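Local coordinates for uncharacterized protein (Pseudomonas fluorescens, PDB 5V00) that is of uncharacterised molecular activity but belongs to the HutD family of bicupins and is involved in histidine utilization, at residues 115-127 against 181-193. Numbering follows the deposited sequence.
Sequences DFNLIYSPERYHA and TGRCCLIELTQRG. With FMT (formic acid), chain I.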
# COMPACT_ATOMS: atom_id res chain seq x y z
N ASP B 115 11.78 1.70 15.00
CA ASP B 115 11.43 3.12 14.91
C ASP B 115 10.30 3.34 13.87
O ASP B 115 10.36 2.71 12.77
CB ASP B 115 12.53 3.94 14.44
CG ASP B 115 13.61 4.22 15.56
OD1 ASP B 115 13.33 3.82 16.66
OD2 ASP B 115 14.70 4.75 15.17
N PHE B 116 9.33 4.19 14.22
CA PHE B 116 8.33 4.68 13.21
C PHE B 116 8.90 5.89 12.56
O PHE B 116 9.26 6.87 13.25
CB PHE B 116 7.00 4.95 13.93
CG PHE B 116 5.96 5.52 13.06
CD1 PHE B 116 5.45 4.80 12.00
CD2 PHE B 116 5.48 6.77 13.32
CE1 PHE B 116 4.43 5.36 11.23
CE2 PHE B 116 4.48 7.37 12.52
CZ PHE B 116 3.90 6.60 11.50
N ASN B 117 9.09 5.85 11.22
CA ASN B 117 9.77 6.88 10.47
C ASN B 117 8.87 7.65 9.51
O ASN B 117 8.25 7.03 8.63
CB ASN B 117 10.84 6.23 9.58
CG ASN B 117 12.14 5.79 10.37
OD1 ASN B 117 12.25 5.93 11.60
ND2 ASN B 117 13.12 5.25 9.63
N LEU B 118 8.82 8.97 9.67
CA LEU B 118 8.31 9.88 8.66
C LEU B 118 9.46 10.58 8.00
O LEU B 118 10.34 11.16 8.70
CB LEU B 118 7.37 10.91 9.26
CG LEU B 118 6.95 12.05 8.45
CD1 LEU B 118 6.13 11.56 7.26
CD2 LEU B 118 6.17 13.05 9.24
N ILE B 119 9.47 10.64 6.68
CA ILE B 119 10.36 11.56 5.99
C ILE B 119 9.59 12.30 4.91
O ILE B 119 8.73 11.68 4.22
CB ILE B 119 11.55 10.81 5.43
CG1 ILE B 119 12.52 11.75 4.71
CG2 ILE B 119 11.13 9.70 4.46
CD1 ILE B 119 13.83 11.07 4.38
N TYR B 120 9.83 13.59 4.79
CA TYR B 120 9.15 14.38 3.73
C TYR B 120 10.02 15.49 3.22
O TYR B 120 10.92 15.96 3.91
CB TYR B 120 7.81 14.96 4.22
CG TYR B 120 7.94 16.04 5.26
CD1 TYR B 120 8.06 15.75 6.63
CD2 TYR B 120 7.92 17.34 4.90
CE1 TYR B 120 8.32 16.75 7.55
CE2 TYR B 120 8.04 18.37 5.82
CZ TYR B 120 8.26 18.05 7.18
OH TYR B 120 8.44 19.05 8.10
N SER B 121 9.70 15.95 2.01
CA SER B 121 10.34 17.13 1.38
C SER B 121 9.62 18.38 1.80
O SER B 121 8.46 18.58 1.41
CB SER B 121 10.29 17.02 -0.17
OG SER B 121 10.55 18.27 -0.70
N PRO B 122 10.28 19.30 2.54
CA PRO B 122 9.62 20.51 2.92
C PRO B 122 9.30 21.45 1.76
O PRO B 122 8.40 22.28 1.85
CB PRO B 122 10.61 21.17 3.90
CG PRO B 122 11.48 20.11 4.35
CD PRO B 122 11.58 19.11 3.25
N GLU B 123 10.03 21.30 0.66
CA GLU B 123 9.75 22.06 -0.54
C GLU B 123 8.44 21.61 -1.15
O GLU B 123 7.73 22.44 -1.68
CB GLU B 123 10.89 21.84 -1.54
CG GLU B 123 10.77 22.59 -2.84
CD GLU B 123 12.08 22.56 -3.64
OE1 GLU B 123 12.02 23.01 -4.80
OE2 GLU B 123 13.12 22.07 -3.13
N ARG B 124 8.11 20.34 -1.02
CA ARG B 124 6.94 19.81 -1.68
C ARG B 124 5.68 19.60 -0.78
O ARG B 124 4.57 19.58 -1.31
CB ARG B 124 7.30 18.57 -2.37
CG ARG B 124 8.25 18.81 -3.52
CD ARG B 124 8.53 17.57 -4.29
NE ARG B 124 9.56 16.71 -3.77
CZ ARG B 124 10.90 16.95 -3.76
NH1 ARG B 124 11.42 18.12 -4.18
NH2 ARG B 124 11.74 16.00 -3.29
N TYR B 125 5.87 19.45 0.53
CA TYR B 125 4.76 19.14 1.43
C TYR B 125 4.76 19.96 2.69
O TYR B 125 5.80 20.18 3.33
CB TYR B 125 4.80 17.68 1.85
CG TYR B 125 4.29 16.81 0.76
CD1 TYR B 125 5.10 16.40 -0.32
CD2 TYR B 125 2.93 16.46 0.75
CE1 TYR B 125 4.57 15.60 -1.35
CE2 TYR B 125 2.39 15.71 -0.30
CZ TYR B 125 3.22 15.30 -1.35
OH TYR B 125 2.76 14.54 -2.41
N HIS B 126 3.58 20.37 3.09
CA HIS B 126 3.28 20.73 4.46
C HIS B 126 3.04 19.47 5.28
O HIS B 126 2.58 18.45 4.70
CB HIS B 126 2.11 21.64 4.57
CG HIS B 126 2.45 23.08 4.33
ND1 HIS B 126 3.18 23.80 5.27
CD2 HIS B 126 2.13 23.94 3.33
CE1 HIS B 126 3.37 25.03 4.81
NE2 HIS B 126 2.77 25.14 3.64
N ALA B 127 3.35 19.50 6.57
CA ALA B 127 3.33 18.31 7.41
C ALA B 127 2.93 18.68 8.83
O ALA B 127 3.24 19.77 9.35
CB ALA B 127 4.72 17.62 7.44
N THR B 181 -9.90 6.91 18.80
CA THR B 181 -9.76 6.41 20.17
C THR B 181 -8.63 5.45 20.25
O THR B 181 -8.57 4.47 19.44
CB THR B 181 -11.08 5.72 20.66
OG1 THR B 181 -12.15 6.69 20.64
CG2 THR B 181 -10.88 5.18 22.05
N GLY B 182 -7.68 5.73 21.12
CA GLY B 182 -6.50 4.88 21.41
C GLY B 182 -5.14 5.46 21.11
O GLY B 182 -5.04 6.56 20.56
N ARG B 183 -4.10 4.73 21.43
CA ARG B 183 -2.76 5.26 21.35
C ARG B 183 -2.23 5.15 19.92
O ARG B 183 -2.10 4.00 19.38
CB ARG B 183 -1.86 4.53 22.30
CG ARG B 183 -0.47 5.14 22.44
CD ARG B 183 -0.42 6.03 23.62
NE ARG B 183 0.87 6.62 24.05
CZ ARG B 183 1.36 7.85 23.67
NH1 ARG B 183 0.78 8.69 22.73
NH2 ARG B 183 2.51 8.26 24.20
N CYS B 184 -1.93 6.26 19.31
CA CYS B 184 -1.55 6.28 17.91
C CYS B 184 -0.85 7.58 17.55
O CYS B 184 -0.80 8.54 18.34
CB CYS B 184 -2.82 6.12 17.05
SG CYS B 184 -4.01 7.50 17.19
N CYS B 185 -0.30 7.64 16.34
CA CYS B 185 0.33 8.81 15.79
C CYS B 185 -0.52 9.36 14.65
O CYS B 185 -0.99 8.60 13.77
CB CYS B 185 1.75 8.51 15.29
SG CYS B 185 2.68 9.99 14.80
N LEU B 186 -0.82 10.63 14.71
CA LEU B 186 -1.60 11.36 13.72
C LEU B 186 -0.67 12.14 12.81
O LEU B 186 0.08 12.99 13.29
CB LEU B 186 -2.58 12.36 14.37
CG LEU B 186 -3.57 11.78 15.36
CD1 LEU B 186 -4.39 12.90 15.94
CD2 LEU B 186 -4.42 10.64 14.81
N ILE B 187 -0.66 11.88 11.50
CA ILE B 187 0.14 12.63 10.55
C ILE B 187 -0.75 13.25 9.48
O ILE B 187 -1.67 12.58 8.97
CB ILE B 187 1.23 11.76 9.93
CG1 ILE B 187 2.19 11.27 11.03
CG2 ILE B 187 1.94 12.41 8.79
CD1 ILE B 187 3.17 10.25 10.59
N GLU B 188 -0.47 14.47 9.09
CA GLU B 188 -1.20 15.13 8.09
C GLU B 188 -0.22 15.74 7.05
O GLU B 188 0.78 16.38 7.42
CB GLU B 188 -2.06 16.23 8.63
CG GLU B 188 -3.12 15.76 9.58
CD GLU B 188 -4.01 16.91 10.15
OE1 GLU B 188 -4.07 18.01 9.62
OE2 GLU B 188 -4.63 16.65 11.10
N LEU B 189 -0.51 15.52 5.80
CA LEU B 189 0.39 15.94 4.70
C LEU B 189 -0.42 16.57 3.61
O LEU B 189 -1.47 16.03 3.20
CB LEU B 189 1.19 14.76 4.21
CG LEU B 189 2.16 14.14 5.21
CD1 LEU B 189 2.33 12.72 4.94
CD2 LEU B 189 3.51 14.85 4.99
N THR B 190 0.08 17.67 3.09
CA THR B 190 -0.56 18.43 1.98
C THR B 190 0.50 18.96 1.00
O THR B 190 1.46 19.60 1.42
CB THR B 190 -1.37 19.59 2.55
OG1 THR B 190 -2.40 19.06 3.39
CG2 THR B 190 -1.97 20.41 1.47
N GLN B 191 0.28 18.72 -0.29
CA GLN B 191 1.17 19.21 -1.33
C GLN B 191 1.17 20.71 -1.30
O GLN B 191 0.16 21.38 -1.02
CB GLN B 191 0.65 18.80 -2.69
CG GLN B 191 1.09 17.47 -3.10
CD GLN B 191 0.88 17.27 -4.61
OE1 GLN B 191 1.82 17.27 -5.40
NE2 GLN B 191 -0.37 17.19 -5.00
N ARG B 192 2.34 21.31 -1.50
CA ARG B 192 2.41 22.74 -1.52
C ARG B 192 2.27 23.13 -3.00
O ARG B 192 2.63 22.35 -3.90
CB ARG B 192 3.75 23.26 -1.02
CG ARG B 192 4.07 22.84 0.33
CD ARG B 192 5.36 23.35 0.89
NE ARG B 192 5.46 24.82 0.79
CZ ARG B 192 5.80 25.65 1.79
NH1 ARG B 192 6.07 25.22 3.04
NH2 ARG B 192 5.90 26.95 1.52
N GLY B 193 1.73 24.33 -3.19
CA GLY B 193 1.02 24.72 -4.42
C GLY B 193 1.80 24.47 -5.70
O GLY B 193 3.04 24.59 -5.75
OXT GLY B 193 1.17 24.14 -6.71
C FMT I . 17.31 4.99 9.97
O1 FMT I . 16.15 5.21 10.42
O2 FMT I . 17.78 5.72 8.94
O HOH W 1 6.86 22.46 4.14
O HOH W 2 4.26 19.59 -4.07
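Cys185 and Ile187 meet Phe116 in the core between two antiparallel sheets of this bicupin, where the sheet holding strand 113-120 faces the one formed by 184-191 and its neighbours. Cys185 brings SG obliquely to the Phe116 ring, 3.9 Å from CE2. The Phe116 ring, swung away from its own backbone N (chi1 176°), points into the interface between the sheets, and Ile187 CD1 comes from the opposite direction to within 3.7 Å of CE2; Phe148 stacks on the same ring. Further along, Ile187 CG2 lies near Leu118 CD2, and Leu189 CD2 packs on Ala127 CB at 3.9 Å. From Leu189 to Gln191 the backbone pairs with strand 125-127, reached from 113-120 through a turn and running antiparallel in the same sheet. Thr190 and His126 form a hydrogen-bonded pair: Thr190 O takes His126 N at 2.8 Å, and Thr190 N returns a bond to His126 O. Gln191 runs alongside Tyr125, its CA over the ring face and CG 3.4 Å from Tyr125 OH, while Trp47 meets this ring edge-to-face. Replacing Tyr125 by alanine removes the ring, and Gln191 CA and CG would probably lose the surface they lie on, as would Trp47 its edge-to-face partner. Arg192 meets the 121-124 turn: its N bonds Arg124 O, which also accepts from a water shared with Arg192 O. Bent at chi3 (53°), the Arg192 side chain lays its guanidinium nearly flat on the His126 ring, planes 18° apart; NH1 also donates to a second water, which in turn donates to Pro122 O and, at 2.6 Å, to Tyr125 O.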